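PDB 3A3J: PBP5 from Haemophilus influenzae, which removes the C-terminal D-alanine from peptide precursors of the bacterial cell wall, as a serine-type D-Ala-D-Ala carboxypeptidase. Local coordinates for residues M15-G20 and I161-P166; D102-L107 and T138-D143; E264-R269 and A300-A305. All coordinates share one frame; numbering follows the deposited sequence.

Contact 1. Residues M15-G20 and I161-P166; sequences MDYNSG and IIRDLP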
ATOM      1  N   MET A  15       8.695   1.238   4.985  1.00 30.75           N
ATOM      2  CA  MET A  15       7.853   2.385   5.287  1.00 31.09           C
ATOM      3  C   MET A  15       6.853   1.947   6.331  1.00 30.87           C
ATOM      4  O   MET A  15       6.358   0.837   6.254  1.00 32.98           O
ATOM      5  CB  MET A  15       7.155   2.894   3.985  1.00 32.11           C
ATOM      6  CG  MET A  15       5.853   3.667   4.214  1.00 33.34           C
ATOM      7  SD  MET A  15       4.748   3.975   2.747  1.00 36.38           S
ATOM      8  CE  MET A  15       3.281   3.121   3.186  1.00 31.74           C
ATOM      9  N   ASP A  16       6.565   2.781   7.319  1.00 29.49           N
ATOM     10  CA  ASP A  16       5.513   2.519   8.274  1.00 29.94           C
ATOM     11  C   ASP A  16       4.181   2.745   7.581  1.00 31.02           C
ATOM     12  O   ASP A  16       3.959   3.802   6.972  1.00 29.46           O
ATOM     13  CB  ASP A  16       5.592   3.495   9.486  1.00 30.14           C
ATOM     14  CG  ASP A  16       4.533   3.216  10.518  1.00 32.58           C
ATOM     15  OD1 ASP A  16       4.749   2.412  11.484  1.00 39.43           O
ATOM     16  OD2 ASP A  16       3.430   3.725  10.345  1.00 35.94           O
ATOM     17  N   TYR A  17       3.289   1.768   7.697  1.00 31.40           N
ATOM     18  CA  TYR A  17       1.989   1.828   7.009  1.00 30.53           C
ATOM     19  C   TYR A  17       1.174   3.012   7.576  1.00 32.45           C
ATOM     20  O   TYR A  17       0.372   3.649   6.881  1.00 32.27           O
ATOM     21  CB  TYR A  17       1.244   0.548   7.285  1.00 27.71           C
ATOM     22  CG  TYR A  17      -0.252   0.564   6.989  1.00 28.26           C
ATOM     23  CD1 TYR A  17      -0.748   0.596   5.636  1.00 28.19           C
ATOM     24  CD2 TYR A  17      -1.173   0.529   8.024  1.00 25.72           C
ATOM     25  CE1 TYR A  17      -2.138   0.588   5.360  1.00 24.77           C
ATOM     26  CE2 TYR A  17      -2.552   0.561   7.774  1.00 28.30           C
ATOM     27  CZ  TYR A  17      -3.020   0.574   6.437  1.00 27.77           C
ATOM     28  OH  TYR A  17      -4.359   0.567   6.246  1.00 29.55           O
ATOM     29  N   ASN A  18       1.349   3.287   8.863  1.00 33.47           N
ATOM     30  CA  ASN A  18       0.350   4.109   9.513  1.00 33.97           C
ATOM     31  C   ASN A  18       0.669   5.557   9.393  1.00 34.23           C
ATOM     32  O   ASN A  18      -0.221   6.349   9.330  1.00 35.02           O
ATOM     33  CB  ASN A  18       0.161   3.728  10.943  1.00 34.06           C
ATOM     34  CG  ASN A  18      -0.759   2.568  11.104  1.00 32.26           C
ATOM     35  OD1 ASN A  18      -0.346   1.510  11.524  1.00 36.30           O
ATOM     36  ND2 ASN A  18      -2.007   2.756  10.826  1.00 30.57           N
ATOM     37  N   SER A  19       1.932   5.886   9.230  1.00 35.35           N
ATOM     38  CA  SER A  19       2.379   7.263   9.264  1.00 36.41           C
ATOM     39  C   SER A  19       2.957   7.654   7.924  1.00 37.30           C
ATOM     40  O   SER A  19       3.076   8.849   7.624  1.00 35.85           O
ATOM     41  CB  SER A  19       3.472   7.400  10.335  1.00 37.25           C
ATOM     42  OG  SER A  19       4.694   6.794   9.902  1.00 39.30           O
ATOM     43  N   GLY A  20       3.333   6.636   7.123  1.00 37.23           N
ATOM     44  CA  GLY A  20       3.785   6.833   5.749  1.00 35.66           C
ATOM     45  C   GLY A  20       5.242   7.181   5.731  1.00 37.28           C
ATOM     46  O   GLY A  20       5.808   7.472   4.690  1.00 38.34           O
ATOM     47  N   ILE A 161      -4.066  -1.030  -1.024  1.00 23.54           N
ATOM     48  CA  ILE A 161      -4.776  -2.302  -0.850  1.00 23.54           C
ATOM     49  C   ILE A 161      -5.080  -2.612   0.608  1.00 23.33           C
ATOM     50  O   ILE A 161      -6.201  -3.009   0.977  1.00 24.51           O
ATOM     51  CB  ILE A 161      -3.890  -3.527  -1.420  1.00 24.05           C
ATOM     52  CG1 ILE A 161      -3.670  -3.385  -2.967  1.00 23.55           C
ATOM     53  CG2 ILE A 161      -4.534  -4.849  -1.042  1.00 21.07           C
ATOM     54  CD1 ILE A 161      -2.390  -4.026  -3.493  1.00 26.07           C
ATOM     55  N   ILE A 162      -4.062  -2.533   1.457  1.00 24.27           N
ATOM     56  CA  ILE A 162      -4.314  -2.836   2.860  1.00 24.98           C
ATOM     57  C   ILE A 162      -5.354  -1.876   3.438  1.00 25.65           C
ATOM     58  O   ILE A 162      -6.279  -2.265   4.141  1.00 24.82           O
ATOM     59  CB  ILE A 162      -2.983  -2.745   3.679  1.00 26.29           C
ATOM     60  CG1 ILE A 162      -2.024  -3.861   3.154  1.00 27.90           C
ATOM     61  CG2 ILE A 162      -3.294  -2.830   5.219  1.00 24.78           C
ATOM     62  CD1 ILE A 162      -0.546  -3.629   3.463  1.00 32.53           C
ATOM     63  N   ARG A 163      -5.172  -0.605   3.135  1.00 26.02           N
ATOM     64  CA  ARG A 163      -6.090   0.444   3.696  1.00 27.19           C
ATOM     65  C   ARG A 163      -7.511   0.431   3.037  1.00 26.21           C
ATOM     66  O   ARG A 163      -8.521   0.374   3.712  1.00 26.10           O
ATOM     67  CB  ARG A 163      -5.438   1.843   3.514  1.00 25.12           C
ATOM     68  CG  ARG A 163      -6.332   3.014   4.094  1.00 28.62           C
ATOM     69  CD  ARG A 163      -5.472   4.294   4.154  1.00 32.97           C
ATOM     70  NE  ARG A 163      -4.612   4.190   5.301  1.00 30.41           N
ATOM     71  CZ  ARG A 163      -3.298   4.118   5.296  1.00 31.87           C
ATOM     72  NH1 ARG A 163      -2.591   4.184   4.193  1.00 32.92           N
ATOM     73  NH2 ARG A 163      -2.675   3.993   6.444  1.00 33.28           N
ATOM     74  N   ASP A 164      -7.587   0.447   1.710  1.00 27.50           N
ATOM     75  CA  ASP A 164      -8.953   0.539   0.992  1.00 27.59           C
ATOM     76  C   ASP A 164      -9.713  -0.771   0.857  1.00 29.38           C
ATOM     77  O   ASP A 164     -10.929  -0.750   0.733  1.00 30.57           O
ATOM     78  CB  ASP A 164      -8.768   1.178  -0.380  1.00 27.21           C
ATOM     79  CG  ASP A 164      -7.977   2.435  -0.285  1.00 25.80           C
ATOM     80  OD1 ASP A 164      -8.071   2.975   0.835  1.00 32.60           O
ATOM     81  OD2 ASP A 164      -7.265   2.913  -1.217  1.00 27.58           O
ATOM     82  N   LEU A 165      -9.011  -1.904   0.939  1.00 29.91           N
ATOM     83  CA  LEU A 165      -9.548  -3.233   0.598  1.00 31.73           C
ATOM     84  C   LEU A 165      -9.203  -4.303   1.656  1.00 33.25           C
ATOM     85  O   LEU A 165      -8.621  -5.340   1.322  1.00 33.00           O
ATOM     86  CB  LEU A 165      -8.952  -3.670  -0.767  1.00 30.80           C
ATOM     87  CG  LEU A 165      -9.250  -2.754  -1.958  1.00 31.94           C
ATOM     88  CD1 LEU A 165      -8.577  -3.306  -3.188  1.00 30.78           C
ATOM     89  CD2 LEU A 165     -10.786  -2.576  -2.133  1.00 26.38           C
ATOM     90  N   PRO A 166      -9.550  -4.049   2.933  1.00 34.42           N
ATOM     91  CA  PRO A 166      -9.180  -4.961   4.024  1.00 35.09           C
ATOM     92  C   PRO A 166      -9.704  -6.379   3.792  1.00 36.63           C
ATOM     93  O   PRO A 166      -9.074  -7.365   4.144  1.00 36.65           O
ATOM     94  CB  PRO A 166      -9.842  -4.354   5.252  1.00 36.18           C
ATOM     95  CG  PRO A 166     -10.920  -3.247   4.638  1.00 36.21           C
ATOM     96  CD  PRO A 166     -10.311  -2.845   3.346  1.00 33.46           C
TER
HETATM   97  O   HOH W   1       0.420   4.428   4.117  1.00 39.18           O
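Tyr17, just beyond the end of strand 11-16, and Arg163, in the last turn of helix 151-164, bring their CA atoms to 8.8 Å, so that side chains must span the gap. They do so by lying flat on each other. The guanidinium of Arg163 rests on one face of the Tyr17 ring with the two planes only 5° apart and their centres 4.2 Å apart; this is an off-centre cation-pi stack, with Arg163 NH2 above the ring and displaced toward Tyr17 CZ. The arginine side chain bends at chi3 (-78°) to bring the group round over the ring. Within its own plane the same guanidinium reaches the backbone: Arg163 NH2 donates to Tyr17 O at 3.1 Å, nearly straight, although it meets that oxygen from above the carbonyl plane. A water accepts from Arg163 NH1 (3.0 Å) and donates to Tyr17 O, closing a small ring that fixes the rotation of the guanidinium. Further out the fit is tight, Tyr17 OH lying 3.1 Å from Arg163 CA, while Ile162 CG2 meets the ring obliquely, 3.6 Å from Tyr17 CE1. Next to Tyr17 in sequence, Asp16 OD2 accepts from Asn18 N, an Asx turn, and from Ser19 N, completing an Asx motif. Ile162 also touches Ile226 of strand 224-232. The contact thus packs a helix end beside the central antiparallel sheet of the beta-lactamase-like peptidase domain.

Contact 2. Residues D102-L107 and T138-D143; sequences DATVAL and TPHGLD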
ATOM      1  N   ASP A 102      -3.581 -15.928 -16.862  1.00 26.33           N
ATOM      2  CA  ASP A 102      -4.820 -16.218 -17.545  1.00 26.68           C
ATOM      3  C   ASP A 102      -5.932 -15.615 -16.714  1.00 26.67           C
ATOM      4  O   ASP A 102      -6.842 -14.974 -17.262  1.00 27.03           O
ATOM      5  CB  ASP A 102      -5.009 -17.766 -17.749  1.00 25.63           C
ATOM      6  CG  ASP A 102      -4.747 -18.596 -16.463  1.00 27.88           C
ATOM      7  OD1 ASP A 102      -4.484 -18.022 -15.346  1.00 27.46           O
ATOM      8  OD2 ASP A 102      -4.816 -19.847 -16.589  1.00 29.97           O
ATOM      9  N   ALA A 103      -5.854 -15.750 -15.393  1.00 25.32           N
ATOM     10  CA  ALA A 103      -6.894 -15.118 -14.534  1.00 23.84           C
ATOM     11  C   ALA A 103      -6.944 -13.613 -14.659  1.00 24.37           C
ATOM     12  O   ALA A 103      -8.016 -13.062 -14.509  1.00 24.36           O
ATOM     13  CB  ALA A 103      -6.678 -15.441 -13.078  1.00 23.84           C
ATOM     14  N   THR A 104      -5.812 -12.937 -14.903  1.00 22.49           N
ATOM     15  CA  THR A 104      -5.887 -11.508 -14.947  1.00 24.58           C
ATOM     16  C   THR A 104      -6.594 -11.002 -16.260  1.00 26.19           C
ATOM     17  O   THR A 104      -7.337  -9.970 -16.272  1.00 25.85           O
ATOM     18  CB  THR A 104      -4.536 -10.857 -14.855  1.00 23.44           C
ATOM     19  OG1 THR A 104      -3.807 -11.182 -16.008  1.00 29.61           O
ATOM     20  CG2 THR A 104      -3.757 -11.306 -13.668  1.00 23.98           C
ATOM     21  N   VAL A 105      -6.307 -11.684 -17.368  1.00 25.31           N
ATOM     22  CA  VAL A 105      -6.957 -11.383 -18.627  1.00 24.80           C
ATOM     23  C   VAL A 105      -8.449 -11.653 -18.479  1.00 26.92           C
ATOM     24  O   VAL A 105      -9.273 -10.781 -18.825  1.00 27.19           O
ATOM     25  CB  VAL A 105      -6.350 -12.217 -19.748  1.00 24.94           C
ATOM     26  CG1 VAL A 105      -7.276 -12.205 -20.960  1.00 24.53           C
ATOM     27  CG2 VAL A 105      -4.971 -11.621 -20.094  1.00 21.02           C
ATOM     28  N   ALA A 106      -8.812 -12.819 -17.914  1.00 25.14           N
ATOM     29  CA  ALA A 106     -10.210 -13.074 -17.690  1.00 25.85           C
ATOM     30  C   ALA A 106     -10.884 -11.946 -16.898  1.00 27.86           C
ATOM     31  O   ALA A 106     -12.049 -11.553 -17.228  1.00 27.58           O
ATOM     32  CB  ALA A 106     -10.441 -14.358 -16.995  1.00 24.61           C
ATOM     33  N   LEU A 107     -10.244 -11.503 -15.804  1.00 27.33           N
ATOM     34  CA  LEU A 107     -10.839 -10.388 -15.001  1.00 27.96           C
ATOM     35  C   LEU A 107     -10.860  -9.040 -15.744  1.00 26.63           C
ATOM     36  O   LEU A 107     -11.827  -8.334 -15.692  1.00 27.24           O
ATOM     37  CB  LEU A 107     -10.154 -10.207 -13.645  1.00 26.88           C
ATOM     38  CG  LEU A 107     -10.506 -11.306 -12.657  1.00 30.46           C
ATOM     39  CD1 LEU A 107      -9.439 -11.444 -11.511  1.00 27.39           C
ATOM     40  CD2 LEU A 107     -11.913 -11.169 -12.131  1.00 25.81           C
ATOM     41  N   THR A 138      -0.277  -3.605 -19.078  1.00 30.65           N
ATOM     42  CA  THR A 138      -0.826  -4.961 -19.084  1.00 28.18           C
ATOM     43  C   THR A 138      -1.458  -5.173 -17.758  1.00 28.27           C
ATOM     44  O   THR A 138      -1.124  -4.488 -16.796  1.00 28.72           O
ATOM     45  CB  THR A 138       0.298  -6.045 -19.182  1.00 29.99           C
ATOM     46  OG1 THR A 138       1.155  -5.976 -18.010  1.00 28.08           O
ATOM     47  CG2 THR A 138       1.143  -5.901 -20.465  1.00 25.07           C
ATOM     48  N   PRO A 139      -2.349  -6.168 -17.662  1.00 28.02           N
ATOM     49  CA  PRO A 139      -2.849  -6.472 -16.323  1.00 26.53           C
ATOM     50  C   PRO A 139      -1.969  -7.530 -15.561  1.00 27.13           C
ATOM     51  O   PRO A 139      -2.209  -7.786 -14.358  1.00 25.32           O
ATOM     52  CB  PRO A 139      -4.241  -7.007 -16.601  1.00 25.61           C
ATOM     53  CG  PRO A 139      -4.130  -7.667 -17.956  1.00 25.74           C
ATOM     54  CD  PRO A 139      -3.010  -6.986 -18.714  1.00 25.85           C
ATOM     55  N   HIS A 140      -0.922  -8.060 -16.216  1.00 25.70           N
ATOM     56  CA  HIS A 140      -0.149  -9.114 -15.600  1.00 25.24           C
ATOM     57  C   HIS A 140       1.300  -8.798 -15.336  1.00 25.78           C
ATOM     58  O   HIS A 140       1.907  -9.497 -14.554  1.00 25.40           O
ATOM     59  CB  HIS A 140      -0.224 -10.382 -16.470  1.00 25.54           C
ATOM     60  CG  HIS A 140      -0.114 -10.119 -17.954  1.00 26.57           C
ATOM     61  ND1 HIS A 140       1.011  -9.573 -18.540  1.00 26.67           N
ATOM     62  CD2 HIS A 140      -0.998 -10.340 -18.970  1.00 27.79           C
ATOM     63  CE1 HIS A 140       0.824  -9.467 -19.847  1.00 29.14           C
ATOM     64  NE2 HIS A 140      -0.384  -9.937 -20.135  1.00 27.74           N
ATOM     65  N   GLY A 141       1.905  -7.854 -16.061  1.00 25.96           N
ATOM     66  CA  GLY A 141       3.267  -7.438 -15.744  1.00 27.14           C
ATOM     67  C   GLY A 141       4.361  -7.990 -16.651  1.00 30.02           C
ATOM     68  O   GLY A 141       5.551  -7.854 -16.362  1.00 29.14           O
ATOM     69  N   LEU A 142       3.972  -8.604 -17.776  1.00 30.95           N
ATOM     70  CA  LEU A 142       4.918  -9.125 -18.720  1.00 31.26           C
ATOM     71  C   LEU A 142       5.776  -7.956 -19.129  1.00 30.89           C
ATOM     72  O   LEU A 142       5.275  -6.884 -19.403  1.00 29.67           O
ATOM     73  CB  LEU A 142       4.159  -9.676 -19.928  1.00 33.16           C
ATOM     74  CG  LEU A 142       4.969  -9.824 -21.226  1.00 39.19           C
ATOM     75  CD1 LEU A 142       6.122 -10.830 -20.869  1.00 41.18           C
ATOM     76  CD2 LEU A 142       4.116 -10.217 -22.631  1.00 39.96           C
ATOM     77  N   ASP A 143       7.071  -8.172 -19.236  1.00 30.87           N
ATOM     78  CA  ASP A 143       7.984  -7.062 -19.315  1.00 31.83           C
ATOM     79  C   ASP A 143       7.744  -6.243 -20.559  1.00 32.58           C
ATOM     80  O   ASP A 143       7.456  -6.774 -21.614  1.00 33.43           O
ATOM     81  CB  ASP A 143       9.429  -7.555 -19.307  1.00 30.49           C
ATOM     82  CG  ASP A 143       9.918  -7.955 -17.881  1.00 34.79           C
ATOM     83  OD1 ASP A 143       9.236  -7.664 -16.875  1.00 34.08           O
ATOM     84  OD2 ASP A 143      11.005  -8.554 -17.762  1.00 30.59           O
TER
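Thr104, on helix 101-112, rests its side chain against the loop at Pro139 and His140, the two CA atoms of Thr104 and Pro139 being 6.0 Å apart. Thr104 OG1 lies 3.7 Å from His140 CB and 4.0 Å from Pro139 CG, while Thr104 CB approaches Pro139 O at 3.9 Å. Val105 adds a looser touch at the edge of the imidazole, Val105 CG2 standing 4.3 Å from His140 CD2. The polar end of Thr104 is engaged on its own helix, where OG1 is hydrogen-bonded to Asn101 O. One shell out, the loop holds its own shape. Thr138 OG1 accepts from Gly141 N at 2.8 Å, an ST motif, and Thr138 CB and Pro139 CD lie over one face of the His140 ring. Leu142 N donates to His140 ND1 (3.2 Å, 162°) almost exactly in the ring plane, which fixes the rotation of the imidazole. A chi1 of 42° sets CG between the backbone N and the carbonyl carbon and carries the ring back over its own loop. From another helix, 38-51, Thr42 OG1 bonds to Pro139 O and Lys39 NZ to His140 O. Across the contact itself the chemistry is van der Waals alone: Thr104 OG1, Pro139 O, His140 ND1 and His140 O all bond to other partners, the last to Lys39, the probable proton acceptor, whose NZ the loop therefore probably helps to place.

Contact 3. Residues E264-R269 and A300-A305; sequences EISEQR and ARYELA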
ATOM      1  N   GLU A 264     -11.148  17.385  20.275  1.00 42.53           N
ATOM      2  CA  GLU A 264     -10.761  18.769  20.561  1.00 43.78           C
ATOM      3  C   GLU A 264      -9.587  18.713  21.467  1.00 43.30           C
ATOM      4  O   GLU A 264      -9.702  18.196  22.554  1.00 44.61           O
ATOM      5  CB  GLU A 264     -11.907  19.487  21.229  1.00 43.44           C
ATOM      6  CG  GLU A 264     -13.032  19.642  20.261  1.00 46.97           C
ATOM      7  CD  GLU A 264     -14.279  20.209  20.899  1.00 50.36           C
ATOM      8  OE1 GLU A 264     -14.283  20.408  22.158  1.00 52.47           O
ATOM      9  OE2 GLU A 264     -15.247  20.449  20.124  1.00 48.56           O
ATOM     10  N   ILE A 265      -8.442  19.183  21.012  1.00 42.53           N
ATOM     11  CA  ILE A 265      -7.277  19.128  21.849  1.00 42.79           C
ATOM     12  C   ILE A 265      -6.923  20.483  22.498  1.00 43.03           C
ATOM     13  O   ILE A 265      -6.014  20.569  23.305  1.00 43.91           O
ATOM     14  CB  ILE A 265      -6.050  18.656  21.038  1.00 42.68           C
ATOM     15  CG1 ILE A 265      -5.572  19.735  20.108  1.00 41.50           C
ATOM     16  CG2 ILE A 265      -6.351  17.402  20.182  1.00 45.05           C
ATOM     17  CD1 ILE A 265      -4.404  19.285  19.286  1.00 40.54           C
ATOM     18  N   SER A 266      -7.592  21.555  22.130  1.00 41.79           N
ATOM     19  CA  SER A 266      -7.129  22.853  22.578  1.00 41.55           C
ATOM     20  C   SER A 266      -8.256  23.857  22.449  1.00 41.14           C
ATOM     21  O   SER A 266      -9.183  23.667  21.650  1.00 39.55           O
ATOM     22  CB  SER A 266      -5.994  23.289  21.667  1.00 41.85           C
ATOM     23  OG  SER A 266      -5.442  24.467  22.135  1.00 46.00           O
ATOM     24  N   GLU A 267      -8.158  24.949  23.200  1.00 41.43           N
ATOM     25  CA  GLU A 267      -9.099  26.069  23.044  1.00 41.49           C
ATOM     26  C   GLU A 267      -8.297  27.324  22.763  1.00 41.57           C
ATOM     27  O   GLU A 267      -7.266  27.588  23.422  1.00 40.81           O
ATOM     28  CB  GLU A 267      -9.970  26.262  24.280  1.00 42.26           C
ATOM     29  CG  GLU A 267     -11.229  27.103  24.033  1.00 44.91           C
ATOM     30  CD  GLU A 267     -11.898  27.542  25.336  1.00 52.00           C
ATOM     31  OE1 GLU A 267     -12.050  26.719  26.261  1.00 52.49           O
ATOM     32  OE2 GLU A 267     -12.242  28.741  25.457  1.00 56.93           O
ATOM     33  N   GLN A 268      -8.737  28.097  21.782  1.00 39.87           N
ATOM     34  CA  GLN A 268      -7.977  29.259  21.385  1.00 39.67           C
ATOM     35  C   GLN A 268      -8.894  30.495  21.326  1.00 38.49           C
ATOM     36  O   GLN A 268     -10.061  30.411  20.872  1.00 35.78           O
ATOM     37  CB  GLN A 268      -7.423  28.996  19.990  1.00 40.75           C
ATOM     38  CG  GLN A 268      -6.598  30.100  19.437  1.00 44.32           C
ATOM     39  CD  GLN A 268      -5.126  29.894  19.698  1.00 52.73           C
ATOM     40  OE1 GLN A 268      -4.729  29.079  20.541  1.00 53.39           O
ATOM     41  NE2 GLN A 268      -4.294  30.629  18.961  1.00 55.34           N
ATOM     42  N   ARG A 269      -8.357  31.644  21.748  1.00 37.43           N
ATOM     43  CA  ARG A 269      -9.151  32.863  21.825  1.00 36.62           C
ATOM     44  C   ARG A 269      -9.452  33.286  20.376  1.00 34.62           C
ATOM     45  O   ARG A 269      -8.630  33.106  19.497  1.00 33.42           O
ATOM     46  CB  ARG A 269      -8.339  33.936  22.589  1.00 37.65           C
ATOM     47  CG  ARG A 269      -8.744  35.390  22.272  1.00 41.34           C
ATOM     48  CD  ARG A 269      -8.401  36.414  23.407  1.00 49.56           C
ATOM     49  NE  ARG A 269      -9.621  37.098  23.886  1.00 53.88           N
ATOM     50  CZ  ARG A 269      -9.665  38.213  24.633  1.00 54.95           C
ATOM     51  NH1 ARG A 269      -8.562  38.840  25.011  1.00 54.43           N
ATOM     52  NH2 ARG A 269     -10.841  38.716  25.001  1.00 55.99           N
ATOM     53  N   ALA A 300       5.226  18.470  21.628  1.00 52.20           N
ATOM     54  CA  ALA A 300       4.400  19.064  20.594  1.00 53.03           C
ATOM     55  C   ALA A 300       4.242  20.567  20.803  1.00 53.53           C
ATOM     56  O   ALA A 300       4.194  21.040  21.923  1.00 54.44           O
ATOM     57  CB  ALA A 300       3.040  18.393  20.597  1.00 52.35           C
ATOM     58  N   ARG A 301       4.140  21.330  19.740  1.00 54.15           N
ATOM     59  CA  ARG A 301       3.778  22.718  19.904  1.00 54.86           C
ATOM     60  C   ARG A 301       2.996  23.224  18.684  1.00 56.45           C
ATOM     61  O   ARG A 301       2.919  22.525  17.641  1.00 56.28           O
ATOM     62  CB  ARG A 301       5.030  23.540  20.082  1.00 54.09           C
ATOM     63  CG  ARG A 301       5.948  23.402  18.932  1.00 52.38           C
ATOM     64  CD  ARG A 301       7.039  24.403  19.011  1.00 48.66           C
ATOM     65  NE  ARG A 301       7.502  24.700  17.680  1.00 48.29           N
ATOM     66  CZ  ARG A 301       8.348  23.923  17.035  1.00 49.59           C
ATOM     67  NH1 ARG A 301       8.800  22.829  17.630  1.00 52.52           N
ATOM     68  NH2 ARG A 301       8.748  24.236  15.822  1.00 51.13           N
ATOM     69  N   TYR A 302       2.451  24.440  18.795  1.00 57.04           N
ATOM     70  CA  TYR A 302       1.653  25.013  17.720  1.00 58.67           C
ATOM     71  C   TYR A 302       2.397  26.078  16.947  1.00 59.49           C
ATOM     72  O   TYR A 302       3.404  26.606  17.405  1.00 60.27           O
ATOM     73  CB  TYR A 302       0.311  25.559  18.233  1.00 59.20           C
ATOM     74  CG  TYR A 302      -0.510  24.530  18.963  1.00 60.15           C
ATOM     75  CD1 TYR A 302      -0.234  23.191  18.820  1.00 62.34           C
ATOM     76  CD2 TYR A 302      -1.569  24.902  19.777  1.00 63.83           C
ATOM     77  CE1 TYR A 302      -0.957  22.229  19.470  1.00 64.24           C
ATOM     78  CE2 TYR A 302      -2.317  23.934  20.447  1.00 66.84           C
ATOM     79  CZ  TYR A 302      -1.993  22.592  20.279  1.00 66.73           C
ATOM     80  OH  TYR A 302      -2.701  21.595  20.916  1.00 69.15           O
ATOM     81  N   GLU A 303       1.917  26.360  15.749  1.00 59.80           N
ATOM     82  CA  GLU A 303       2.443  27.438  14.946  1.00 60.98           C
ATOM     83  C   GLU A 303       1.209  27.903  14.271  1.00 60.89           C
ATOM     84  O   GLU A 303       0.952  27.511  13.127  1.00 61.04           O
ATOM     85  CB  GLU A 303       3.407  26.950  13.858  1.00 61.39           C
ATOM     86  CG  GLU A 303       4.449  25.974  14.344  1.00 63.98           C
ATOM     87  CD  GLU A 303       5.591  26.651  15.042  1.00 66.00           C
ATOM     88  OE1 GLU A 303       5.901  27.777  14.616  1.00 69.16           O
ATOM     89  OE2 GLU A 303       6.170  26.067  15.993  1.00 65.89           O
ATOM     90  N   LEU A 304       0.400  28.674  14.981  1.00 60.55           N
ATOM     91  CA  LEU A 304      -0.763  29.175  14.338  1.00 60.15           C
ATOM     92  C   LEU A 304      -0.173  29.862  13.146  1.00 59.98           C
ATOM     93  O   LEU A 304       0.979  30.228  13.177  1.00 60.17           O
ATOM     94  CB  LEU A 304      -1.518  30.105  15.256  1.00 60.36           C
ATOM     95  CG  LEU A 304      -2.056  29.286  16.425  1.00 61.00           C
ATOM     96  CD1 LEU A 304      -2.432  27.901  15.913  1.00 59.34           C
ATOM     97  CD2 LEU A 304      -1.031  29.197  17.572  1.00 61.47           C
ATOM     98  N   ALA A 305      -0.914  29.951  12.054  1.00 60.43           N
ATOM     99  CA  ALA A 305      -0.429  30.698  10.920  1.00 60.00           C
ATOM    100  C   ALA A 305      -0.455  32.201  11.270  1.00 60.41           C
ATOM    101  O   ALA A 305       0.478  32.923  10.954  1.00 61.27           O
ATOM    102  CB  ALA A 305      -1.246  30.390   9.688  1.00 59.53           C
TER
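Tyr302 reaches from strand 299-304 to Ile265 and Ser266 of strand 264-271, and here the contact is closest. Tyr302 OH lies 3.3 Å from Ile265 CD1, the isoleucine and the tyrosine sliding past each other in opposite directions. Ile265 CD1 meets the ring obliquely, 4.2 Å from Tyr302 CZ, whereas Ser266 OG comes in at the edge, near the ring plane and 3.6 Å from Tyr302 CE2. Leu336 of strand 329-338 touches both Ile265 and Tyr302 and completes a small apolar cluster.

A classic beta bulge, with Ile265 and Ser266 both opposite Leu280, is consistent with both side chains reaching Tyr302. The two strands are not neighbours: in the mixed sheet of the C-terminal domain three others, 318-326, 329-338 and 277-281, come between them. Their meeting across one face implies that the sheet is strongly twisted or curled; the axes pass at 10.9 Å with directions 48° apart, so that side chains alone bridge them.

Farther along, a looser pair of polar on apolar character stands beside the tyrosine cluster. Gln268 bends at chi2 (94°) and extends its amide nitrogen, Gln268 NE2, to within 3.6 Å of Leu304 CG, the two side chains coming from opposite directions; this is an approach of a polar group to a hydrocarbon branch, not a bond. Leu304 leans also on Ile319 and Leu336. The solvent side is formed by charged residues of the alternate positions: Glu267 takes no part in the contact and hydrogen-bonds Ser277, and Arg301 forms salt bridges with Glu303 two residues on and with Asp330.

Contacts 1 and 2 belong to the peptidase domain and contact 3 to the C-terminal domain. Along the chain contact 2 is nested inside the loop closed by contact 1, though their centres stand 24 Å apart and their nearest atoms about 11 Å. Contact 2 is nearer the catalytic residues: the side chain of His140 lies about 4 Å from that of Lys39 and about 6 Å from that of Ser36, the probable acyl-ester residue. In contact 1, the side chain of Ile162 is about 10 Å from that of Lys202, a probable substrate-binding residue. Contact 3 is remote from contact 2 (centres 51 Å apart) but about 15 Å from contact 1 at the nearest atoms.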